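Local coordinates for protein peptidase S8 and S53, subtilisin, kexin, sedolisin (Mycobacterium smegmatis, PDB 4KG7) that probably cleaves peptide bonds as a subtilisin-type serine protease, the mycosin MycP3 of the ESX-3 type VII secretion system, at residues A[4-8]-A[243-247]; A[15-21]-A[162-167]; A[199-204]-A[255-259]; A[213-217]-A[273-277]; A[282-286]-A[323-327]. The contacts are given in a common frame with arbitrary orientation. Residues are numbered along the deposited sequence.

Contact 1 of 5, residues A[4-8]-A[243-247]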
# COMPACT_ATOMS: atom_id res chain seq x y z
N VAL A 4 10.67 -11.28 20.29
CA VAL A 4 9.83 -10.81 19.14
C VAL A 4 9.07 -11.98 18.53
O VAL A 4 9.66 -12.95 18.05
CB VAL A 4 10.65 -10.11 18.03
CG1 VAL A 4 9.73 -9.54 16.96
CG2 VAL A 4 11.53 -9.02 18.62
N SER A 5 7.75 -11.89 18.57
CA SER A 5 6.89 -12.98 18.13
C SER A 5 5.74 -12.39 17.34
O SER A 5 5.46 -11.20 17.47
CB SER A 5 6.37 -13.75 19.35
OG SER A 5 5.89 -12.84 20.32
N PRO A 6 5.08 -13.21 16.51
CA PRO A 6 3.99 -12.63 15.75
C PRO A 6 2.93 -11.95 16.65
O PRO A 6 2.60 -12.51 17.71
CB PRO A 6 3.42 -13.85 15.00
CG PRO A 6 4.55 -14.83 14.94
CD PRO A 6 5.23 -14.65 16.26
N PRO A 7 2.42 -10.76 16.25
CA PRO A 7 1.49 -10.05 17.11
C PRO A 7 0.14 -10.76 17.17
O PRO A 7 -0.22 -11.50 16.27
CB PRO A 7 1.37 -8.67 16.46
CG PRO A 7 1.63 -8.93 15.02
CD PRO A 7 2.72 -9.98 15.03
N GLN A 8 -0.56 -10.55 18.27
CA GLN A 8 -1.83 -11.18 18.53
C GLN A 8 -2.75 -10.13 19.09
O GLN A 8 -2.34 -9.38 19.99
CB GLN A 8 -1.60 -12.25 19.57
CG GLN A 8 -2.54 -13.42 19.52
CD GLN A 8 -1.90 -14.61 20.17
OE1 GLN A 8 -1.26 -14.47 21.22
NE2 GLN A 8 -2.05 -15.78 19.56
N TRP A 243 10.89 -14.84 12.78
CA TRP A 243 10.30 -13.79 13.61
C TRP A 243 11.21 -13.44 14.77
O TRP A 243 11.29 -12.29 15.16
CB TRP A 243 8.92 -14.22 14.14
CG TRP A 243 7.83 -14.18 13.11
CD1 TRP A 243 7.49 -15.17 12.24
CD2 TRP A 243 6.93 -13.09 12.85
NE1 TRP A 243 6.46 -14.78 11.45
CE2 TRP A 243 6.08 -13.51 11.81
CE3 TRP A 243 6.74 -11.82 13.40
CZ2 TRP A 243 5.04 -12.70 11.29
CZ3 TRP A 243 5.71 -11.01 12.87
CH2 TRP A 243 4.89 -11.45 11.84
N ASN A 244 11.88 -14.45 15.34
CA ASN A 244 12.69 -14.24 16.56
C ASN A 244 13.81 -13.23 16.32
O ASN A 244 14.21 -12.49 17.23
CB ASN A 244 13.32 -15.56 17.03
CG ASN A 244 12.31 -16.54 17.59
OD1 ASN A 244 11.13 -16.24 17.79
ND2 ASN A 244 12.77 -17.75 17.84
N GLY A 245 14.32 -13.22 15.10
CA GLY A 245 15.43 -12.36 14.74
C GLY A 245 15.06 -10.95 14.33
O GLY A 245 15.94 -10.15 14.04
N VAL A 246 13.78 -10.61 14.31
CA VAL A 246 13.36 -9.29 13.82
C VAL A 246 13.95 -8.17 14.66
O VAL A 246 13.89 -8.22 15.89
CB VAL A 246 11.83 -9.17 13.79
CG1 VAL A 246 11.39 -7.74 13.59
CG2 VAL A 246 11.32 -10.04 12.65
N THR A 247 14.53 -7.17 13.99
CA THR A 247 15.04 -5.97 14.64
C THR A 247 14.26 -4.71 14.25
O THR A 247 14.34 -3.71 14.96
CB THR A 247 16.52 -5.74 14.29
OG1 THR A 247 16.68 -5.54 12.87
CG2 THR A 247 17.38 -6.88 14.75
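V4, the first modelled residue, begins the N-terminal arm by packing on a type I turn, W243 to V246, at the surface of the subtilisin-like domain. Its CA-to-CB bond points at the turn, and V4 CG1 comes to 3.8 Å from V246 CB while V4 CG2 lies 3.7 Å from V246 O. The V4 carbonyl has no such match: V4 O sits 3.4 Å from W243 O, a pair of acceptors, and W243 O is already engaged by V246 N at 3.1 Å within the turn. S5 directs its CB away, so its part is a backbone one, S5 C lying 4.1 Å from W243 CE3. P6 then makes the best-defined interaction. P6 CG stands 3.6 Å from the centroid of the W243 five-membered ring and 11° off the ring normal, a CH-pi contact over the face. P7 continues along the indole with its CD 3.8 Å from W243 CZ3. W243 also makes an edge-to-face contact with W280, and D239 accepts hydrogen bonds from W243 N and N244 N at the start of the turn. Across the 309 Å² buried by the two segments, no donor meets an acceptor, so the arm is attached here by proline-aromatic and valine-valine packing rather than by directional polar bonds.

Contact 2 of 5, residues A[15-21]-A[162-167]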
# COMPACT_ATOMS: atom_id res chain seq x y z
N PRO A 15 -12.09 -2.39 18.57
CA PRO A 15 -11.59 -1.53 17.51
C PRO A 15 -11.96 -0.07 17.81
O PRO A 15 -12.92 0.18 18.55
CB PRO A 15 -12.28 -2.05 16.25
CG PRO A 15 -13.41 -2.89 16.70
CD PRO A 15 -13.16 -3.29 18.12
N PRO A 16 -11.18 0.88 17.27
CA PRO A 16 -11.55 2.27 17.44
C PRO A 16 -12.73 2.63 16.54
O PRO A 16 -13.05 1.87 15.62
CB PRO A 16 -10.28 2.99 16.99
CG PRO A 16 -9.79 2.13 15.89
CD PRO A 16 -10.07 0.72 16.30
N PRO A 17 -13.37 3.78 16.80
CA PRO A 17 -14.27 4.39 15.82
C PRO A 17 -13.53 4.81 14.54
O PRO A 17 -12.29 4.95 14.55
CB PRO A 17 -14.81 5.61 16.57
CG PRO A 17 -13.71 6.00 17.48
CD PRO A 17 -13.10 4.70 17.93
N GLY A 18 -14.26 5.00 13.44
CA GLY A 18 -13.70 5.49 12.20
C GLY A 18 -13.76 7.01 11.99
O GLY A 18 -13.62 7.49 10.89
N THR A 19 -13.93 7.76 13.07
CA THR A 19 -13.91 9.21 13.07
C THR A 19 -12.69 9.70 12.35
O THR A 19 -11.59 9.14 12.52
CB THR A 19 -13.85 9.71 14.54
OG1 THR A 19 -14.87 9.06 15.31
CG2 THR A 19 -14.02 11.22 14.67
N ALA A 20 -12.86 10.75 11.56
CA ALA A 20 -11.72 11.36 10.89
C ALA A 20 -11.13 12.47 11.75
O ALA A 20 -11.54 12.67 12.88
CB ALA A 20 -12.13 11.87 9.51
N GLY A 21 -10.12 13.16 11.21
CA GLY A 21 -9.50 14.31 11.86
C GLY A 21 -8.23 13.96 12.63
O GLY A 21 -8.09 12.88 13.17
N ALA A 162 -5.39 3.28 12.49
CA ALA A 162 -6.42 2.36 12.99
C ALA A 162 -7.80 2.93 12.71
O ALA A 162 -8.71 2.20 12.30
CB ALA A 162 -6.25 2.13 14.46
N ARG A 163 -7.98 4.22 12.97
CA ARG A 163 -9.27 4.84 12.68
C ARG A 163 -9.57 4.79 11.18
O ARG A 163 -10.71 4.54 10.77
CB ARG A 163 -9.31 6.27 13.20
CG ARG A 163 -9.35 6.33 14.72
CD ARG A 163 -9.67 7.75 15.18
NE ARG A 163 -8.52 8.64 15.15
CZ ARG A 163 -8.50 9.90 14.72
NH1 ARG A 163 -9.53 10.49 14.12
NH2 ARG A 163 -7.39 10.60 14.87
N ALA A 164 -8.56 5.07 10.37
CA ALA A 164 -8.77 5.11 8.91
C ALA A 164 -9.16 3.75 8.36
O ALA A 164 -9.92 3.67 7.40
CB ALA A 164 -7.51 5.62 8.22
N VAL A 165 -8.61 2.71 8.93
CA VAL A 165 -8.92 1.35 8.51
C VAL A 165 -10.38 1.02 8.80
O VAL A 165 -11.07 0.49 7.95
CB VAL A 165 -7.95 0.33 9.16
CG1 VAL A 165 -8.48 -1.10 9.11
CG2 VAL A 165 -6.55 0.44 8.54
N VAL A 166 -10.84 1.34 10.00
CA VAL A 166 -12.24 1.18 10.35
C VAL A 166 -13.12 2.01 9.42
O VAL A 166 -14.14 1.53 8.95
CB VAL A 166 -12.48 1.56 11.80
CG1 VAL A 166 -13.98 1.61 12.07
CG2 VAL A 166 -11.77 0.55 12.69
N ARG A 167 -12.74 3.27 9.19
CA ARG A 167 -13.52 4.14 8.30
C ARG A 167 -13.63 3.56 6.89
O ARG A 167 -14.71 3.50 6.33
CB ARG A 167 -12.88 5.52 8.27
CG ARG A 167 -13.67 6.58 7.55
CD ARG A 167 -12.91 7.89 7.57
NE ARG A 167 -13.75 8.99 7.08
CZ ARG A 167 -14.73 9.59 7.78
NH1 ARG A 167 -14.95 9.29 9.06
NH2 ARG A 167 -15.44 10.59 7.22
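P16 lays its ring on helix 150-170, with P16 CG 3.8 Å from A162 CB and P16 CD 4.0 Å from V166 CG2. This is the N-terminal arm running over one of the helices that flank the parallel sheet of the subtilisin fold; V166 and P16 also meet A198 of helix 193-205. Beyond the prolines the arm comes right down on the helix at G18, whose CA is 4.1 Å from R167 CA and 3.4 Å from R163 O, a CA-H...O contact. An ideal CB on G18 would fall 2.9 Å from R167 N, a clash, so the approach depends on glycine. From there two arginines bind the backbone of the arm. R163 NH1 donates to T19 O and to G21 O, each at 2.9 Å, and weakly to A20 O at 3.2 Å, while R163 NH2 reaches G21 O at 2.9 Å; all three oxygens lie near the guanidinium plane, and E159 forms a salt bridge with NH2. R167 NE donates to G88 O, in strand 85-90 at the edge of the sheet. Its NH1 donates to G18 O at 2.9 Å with an angle of 161°, and A20 CB rests over that guanidinium face, 3.8 Å from R167 NH1.

Contact 3 of 5, residues A[199-204]-A[255-259]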
# COMPACT_ATOMS: atom_id res chain seq x y z
N LEU A 199 -7.58 -3.73 12.30
CA LEU A 199 -7.26 -4.59 11.15
C LEU A 199 -8.06 -5.87 11.15
O LEU A 199 -8.53 -6.30 10.12
CB LEU A 199 -5.77 -4.89 11.12
CG LEU A 199 -4.86 -3.66 10.93
CD1 LEU A 199 -3.45 -4.03 11.33
CD2 LEU A 199 -4.90 -3.10 9.50
N ARG A 200 -8.22 -6.48 12.32
CA ARG A 200 -9.06 -7.65 12.46
C ARG A 200 -10.52 -7.38 12.12
O ARG A 200 -11.16 -8.17 11.46
CB ARG A 200 -8.94 -8.24 13.87
CG ARG A 200 -9.72 -9.52 14.06
CD ARG A 200 -9.53 -10.09 15.45
NE ARG A 200 -10.47 -11.18 15.75
CZ ARG A 200 -11.73 -11.00 16.15
NH1 ARG A 200 -12.28 -9.80 16.25
NH2 ARG A 200 -12.48 -12.06 16.42
N TYR A 201 -11.05 -6.27 12.61
CA TYR A 201 -12.42 -5.85 12.28
C TYR A 201 -12.63 -5.72 10.78
O TYR A 201 -13.58 -6.26 10.19
CB TYR A 201 -12.73 -4.54 12.98
CG TYR A 201 -14.03 -3.89 12.58
CD1 TYR A 201 -15.24 -4.38 13.01
CD2 TYR A 201 -14.04 -2.80 11.72
CE1 TYR A 201 -16.42 -3.79 12.64
CE2 TYR A 201 -15.21 -2.16 11.35
CZ TYR A 201 -16.41 -2.69 11.79
OH TYR A 201 -17.61 -2.12 11.48
N ALA A 202 -11.70 -5.03 10.13
CA ALA A 202 -11.82 -4.79 8.71
C ALA A 202 -11.64 -6.07 7.91
O ALA A 202 -12.34 -6.28 6.93
CB ALA A 202 -10.81 -3.73 8.25
N ALA A 203 -10.70 -6.93 8.33
CA ALA A 203 -10.39 -8.13 7.54
C ALA A 203 -11.39 -9.25 7.72
O ALA A 203 -11.63 -9.96 6.76
CB ALA A 203 -9.00 -8.63 7.84
N LEU A 204 -11.96 -9.39 8.90
CA LEU A 204 -12.86 -10.52 9.20
C LEU A 204 -14.33 -10.08 9.16
O LEU A 204 -15.06 -10.38 8.20
CB LEU A 204 -12.44 -11.19 10.52
CG LEU A 204 -11.04 -11.82 10.53
CD1 LEU A 204 -10.87 -12.65 11.80
CD2 LEU A 204 -10.74 -12.64 9.30
N TRP A 255 1.14 -7.34 11.14
CA TRP A 255 -0.16 -7.83 11.62
C TRP A 255 -0.72 -8.94 10.74
O TRP A 255 -1.84 -8.87 10.25
CB TRP A 255 -1.16 -6.65 11.79
CG TRP A 255 -1.03 -6.01 13.12
CD1 TRP A 255 -0.48 -4.79 13.43
CD2 TRP A 255 -1.45 -6.58 14.35
NE1 TRP A 255 -0.57 -4.56 14.78
CE2 TRP A 255 -1.16 -5.65 15.38
CE3 TRP A 255 -2.08 -7.77 14.69
CZ2 TRP A 255 -1.43 -5.91 16.71
CZ3 TRP A 255 -2.37 -8.03 16.02
CH2 TRP A 255 -2.05 -7.11 17.01
N GLN A 256 0.02 -10.04 10.64
CA GLN A 256 -0.47 -11.26 10.07
C GLN A 256 -1.52 -11.84 11.03
O GLN A 256 -1.38 -11.74 12.26
CB GLN A 256 0.72 -12.22 9.86
CG GLN A 256 1.76 -11.64 8.93
CD GLN A 256 1.18 -11.29 7.59
OE1 GLN A 256 0.64 -12.16 6.93
NE2 GLN A 256 1.16 -10.01 7.26
N PRO A 257 -2.59 -12.45 10.48
CA PRO A 257 -2.88 -12.74 9.08
C PRO A 257 -3.75 -11.72 8.36
O PRO A 257 -4.15 -11.94 7.22
CB PRO A 257 -3.62 -14.07 9.16
CG PRO A 257 -4.42 -13.90 10.39
CD PRO A 257 -3.52 -13.17 11.36
N TYR A 258 -4.03 -10.59 9.01
CA TYR A 258 -5.04 -9.65 8.52
C TYR A 258 -4.59 -8.82 7.30
O TYR A 258 -5.43 -8.27 6.58
CB TYR A 258 -5.43 -8.70 9.64
CG TYR A 258 -5.76 -9.44 10.91
CD1 TYR A 258 -6.79 -10.41 10.96
CD2 TYR A 258 -5.05 -9.22 12.06
CE1 TYR A 258 -7.04 -11.11 12.12
CE2 TYR A 258 -5.32 -9.89 13.23
CZ TYR A 258 -6.32 -10.83 13.27
OH TYR A 258 -6.55 -11.48 14.46
N VAL A 259 -3.27 -8.72 7.11
CA VAL A 259 -2.66 -7.83 6.15
C VAL A 259 -1.80 -8.67 5.19
O VAL A 259 -1.09 -9.58 5.65
CB VAL A 259 -1.74 -6.82 6.84
CG1 VAL A 259 -0.98 -5.98 5.81
CG2 VAL A 259 -2.53 -5.93 7.82
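This is a mainly apolar helix-on-loop contact, in which helix 193-205 meets the loop that leads into strand 259-265. In the subtilisin fold that helix belongs to the beta-alpha-beta crossover between the adjacent parallel strands 175-178 and 209-213, and L199 and A203 also pack on I210 of the second strand. The CA atoms of A203 and Y258 are the nearest across the segments, at 5.6 Å. L199 packs on three residues of 255-259: its CD1 is 3.5 Å from W255 CB, its CB 4.1 Å from Y258 CB, and its CD2 4.1 Å from V259 CG2. W255 itself is fixed outside the contact through NE1 to Q192 OE1. A cis peptide precedes P257, and Q256 NE2 donates to V259 O at 2.8 Å, bridging over Y258. Y258 as a whole has 111 Å² covered by the helix segment. R200 CB lies over the face of its ring, 3.9 Å from the centroid and 17° off the normal, a CH-pi contact, and R200 CD approaches Y258 OH to 3.4 Å. A203 CB is 4.0 Å from Y258 CB, and at the ring edge L204 CD1 stands 4.1 Å from Y258 CE1.

Contact 4 of 5, residues A[213-217]-A[273-277]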
# COMPACT_ATOMS: atom_id res chain seq x y z
N ALA A 213 2.29 -2.11 1.88
CA ALA A 213 3.67 -2.13 1.44
C ALA A 213 4.58 -2.71 2.52
O ALA A 213 4.43 -2.37 3.69
CB ALA A 213 4.11 -0.71 1.11
N ALA A 214 5.56 -3.55 2.14
CA ALA A 214 6.45 -4.17 3.15
C ALA A 214 7.44 -3.20 3.75
O ALA A 214 7.91 -3.42 4.86
CB ALA A 214 7.20 -5.33 2.51
N GLY A 215 7.75 -2.13 3.02
CA GLY A 215 8.81 -1.20 3.44
C GLY A 215 10.05 -1.26 2.58
O GLY A 215 10.29 -2.25 1.89
N ASN A 216 10.84 -0.18 2.64
CA ASN A 216 12.08 -0.08 1.89
C ASN A 216 13.20 0.08 2.88
O ASN A 216 13.08 0.82 3.87
CB ASN A 216 12.06 1.12 0.95
CG ASN A 216 10.76 1.25 0.16
OD1 ASN A 216 10.22 0.27 -0.35
ND2 ASN A 216 10.26 2.49 0.06
N ASN A 217 14.32 -0.57 2.62
CA ASN A 217 15.42 -0.41 3.57
C ASN A 217 16.03 1.02 3.47
O ASN A 217 15.94 1.68 2.45
CB ASN A 217 16.39 -1.59 3.47
CG ASN A 217 16.84 -1.86 2.07
OD1 ASN A 217 17.07 -0.94 1.30
ND2 ASN A 217 16.95 -3.14 1.72
N SER A 273 16.43 -4.28 -4.89
CA SER A 273 17.54 -4.11 -3.95
C SER A 273 17.10 -3.48 -2.63
O SER A 273 17.70 -3.78 -1.57
CB SER A 273 18.62 -3.24 -4.58
OG SER A 273 18.12 -1.96 -4.89
N PHE A 274 16.09 -2.61 -2.69
CA PHE A 274 15.63 -1.85 -1.52
C PHE A 274 14.49 -2.51 -0.74
O PHE A 274 14.05 -1.99 0.27
CB PHE A 274 15.17 -0.45 -1.98
CG PHE A 274 14.13 -0.49 -3.06
CD1 PHE A 274 12.79 -0.74 -2.75
CD2 PHE A 274 14.49 -0.38 -4.39
CE1 PHE A 274 11.85 -0.82 -3.76
CE2 PHE A 274 13.54 -0.44 -5.41
CZ PHE A 274 12.21 -0.67 -5.09
N THR A 275 14.00 -3.66 -1.19
CA THR A 275 12.80 -4.21 -0.54
C THR A 275 13.14 -4.69 0.86
O THR A 275 14.13 -5.40 1.05
CB THR A 275 12.07 -5.23 -1.44
OG1 THR A 275 10.67 -5.26 -1.11
CG2 THR A 275 12.66 -6.61 -1.33
N MET A 276 12.31 -4.33 1.84
CA MET A 276 12.63 -4.64 3.25
C MET A 276 12.29 -6.09 3.57
O MET A 276 11.11 -6.46 3.51
CB MET A 276 11.86 -3.74 4.18
CG MET A 276 12.18 -3.96 5.65
SD MET A 276 11.18 -2.85 6.66
CE MET A 276 11.34 -3.63 8.24
N ALA A 277 13.26 -6.87 4.03
CA ALA A 277 13.01 -8.26 4.38
C ALA A 277 12.30 -8.35 5.71
O ALA A 277 12.65 -7.66 6.66
CB ALA A 277 14.30 -9.02 4.49
O HOH W 1 9.27 -5.78 5.58
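S273 contributes its carbonyl: S273 O takes a weak hydrogen bond from N217 ND2 at 3.4 Å. F274 O takes the shorter bond, from N217 N at 2.8 Å and 162°, and is also touched by N216 CA at 3.2 Å in a CA-H...O contact. The F274 ring brings CD1 to 3.7 Å from N216 OD1, an oxygen whose hydrogen bond goes to T318 OG1. T275 forms a single beta bridge with N216, while its CB points away and its OG1 bonds to A264 N. In subtilisins the Gly-Asn that follows the strand equivalent to 209-213 supplies the oxyanion-hole asparagine; N216 probably corresponds to it, consistent with a side chain about 6 Å from that of S319, a predicted charge-relay residue. M276 N closes the bridge on G215 O at 2.9 Å. Glycine is required there twice over: an ideal CB would fall 3.0 Å from M276 SD, and G215 phi/psi of 109/160 would jam it against the preceding carbonyl. One water donates to A214 O at 2.8 Å and M276 O at 2.9 Å.

Contact 5 of 5, residues A[282-286]-A[323-327]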
# COMPACT_ATOMS: atom_id res chain seq x y z
N GLY A 282 4.34 -11.53 2.12
CA GLY A 282 3.50 -12.56 1.52
C GLY A 282 3.49 -12.67 0.01
O GLY A 282 3.17 -13.72 -0.56
N ILE A 283 3.88 -11.60 -0.67
CA ILE A 283 3.74 -11.55 -2.12
C ILE A 283 4.57 -10.37 -2.58
O ILE A 283 5.06 -9.59 -1.75
CB ILE A 283 2.25 -11.41 -2.51
CG1 ILE A 283 1.97 -11.82 -3.98
CG2 ILE A 283 1.75 -10.03 -2.21
CD1 ILE A 283 0.50 -12.02 -4.24
N ALA A 284 4.73 -10.20 -3.89
CA ALA A 284 5.45 -9.05 -4.43
C ALA A 284 4.83 -8.55 -5.69
O ALA A 284 3.99 -9.21 -6.29
CB ALA A 284 6.90 -9.40 -4.66
N ALA A 285 5.24 -7.35 -6.09
CA ALA A 285 4.82 -6.81 -7.41
C ALA A 285 5.85 -5.76 -7.87
O ALA A 285 6.73 -5.38 -7.12
CB ALA A 285 3.41 -6.22 -7.32
N PRO A 286 5.76 -5.33 -9.12
CA PRO A 286 6.76 -4.35 -9.58
C PRO A 286 6.83 -3.09 -8.74
O PRO A 286 5.79 -2.51 -8.42
CB PRO A 286 6.32 -4.06 -11.02
CG PRO A 286 5.66 -5.36 -11.42
CD PRO A 286 4.84 -5.69 -10.20
N ALA A 323 0.26 -1.16 -4.37
CA ALA A 323 -0.82 -0.64 -5.19
C ALA A 323 -1.19 -1.62 -6.29
O ALA A 323 -2.36 -1.90 -6.53
CB ALA A 323 -0.43 0.70 -5.78
N TYR A 324 -0.19 -2.16 -6.96
CA TYR A 324 -0.46 -3.18 -7.99
C TYR A 324 -1.23 -4.35 -7.40
O TYR A 324 -2.19 -4.81 -8.03
CB TYR A 324 0.86 -3.68 -8.60
CG TYR A 324 1.43 -2.81 -9.69
CD1 TYR A 324 0.67 -2.53 -10.84
CD2 TYR A 324 2.76 -2.38 -9.67
CE1 TYR A 324 1.18 -1.77 -11.87
CE2 TYR A 324 3.27 -1.62 -10.70
CZ TYR A 324 2.50 -1.35 -11.82
OH TYR A 324 3.02 -0.63 -12.87
N VAL A 325 -0.82 -4.86 -6.25
CA VAL A 325 -1.51 -5.96 -5.66
C VAL A 325 -2.95 -5.63 -5.28
O VAL A 325 -3.84 -6.46 -5.49
CB VAL A 325 -0.73 -6.55 -4.47
CG1 VAL A 325 -1.55 -7.64 -3.74
CG2 VAL A 325 0.58 -7.14 -4.95
N SER A 326 -3.19 -4.46 -4.73
CA SER A 326 -4.57 -4.01 -4.49
C SER A 326 -5.41 -4.00 -5.77
O SER A 326 -6.59 -4.38 -5.76
CB SER A 326 -4.58 -2.65 -3.84
OG SER A 326 -4.13 -2.78 -2.50
N GLY A 327 -4.85 -3.50 -6.85
CA GLY A 327 -5.56 -3.56 -8.14
C GLY A 327 -5.88 -4.98 -8.58
O GLY A 327 -6.97 -5.27 -9.03
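Strand 282-286 and helix segment 323-327 cross nearly at right angles, their N-to-C directions 105° apart and their axes 7.9 Å from each other at closest approach. The strand is an outermost one of the parallel sheet of the subtilisin fold; the helix, 318-335, carries near its start S319, the predicted charge-relay serine, whose side chain is about 9 Å from that of Y324. A285 and Y324 have the nearest CA atoms, at 6.4 Å. Because the strand is extended, its side chains alternate: I283 and A285 point their CB toward the helix and A284 points away. A285, whose CA is nearest the helix, puts its CB 3.8 Å from both Y324 CB and V325 CG2. V325 also meets I283, CG2 to CG2 at 4.2 Å, and packs on V262 of the neighbouring strand 259-265, so it spans two adjacent strands. All six touching residues are buried, and the contact is almost purely van der Waals, 229 Å² in total. Y324 lies across the end of the strand next to L53 of helix 48-53. P286 CB is 3.9 Å from Y324 CE2, and P286 O sits near the plane of the ring at its edge, 3.3 Å from Y324 CD2.

In the fold
The contact centres come steadily closer to the chain centre, from about 22 Å for contact 1, at the surface, to about 8 Å for contact 5, fully buried; contacts 2, 3 and 4 are partly buried. Contacts 1 and 2 both fasten the N-terminal arm, yet differently: prolines on tryptophan in one, arginines on backbone oxygens in the other. Contact 3 adjoins both, W255 meeting P7 (CH2 to CB, 3.8 Å) and A202 meeting V165 (CB to CG1, 3.6 Å), so the arm, two helices and the loop before strand 259-265 pack against one another. Contacts 3 and 5 are apolar helix packing, whereas contact 4, joining two loops near the predicted active site, relies on main-chain hydrogen bonds and a water.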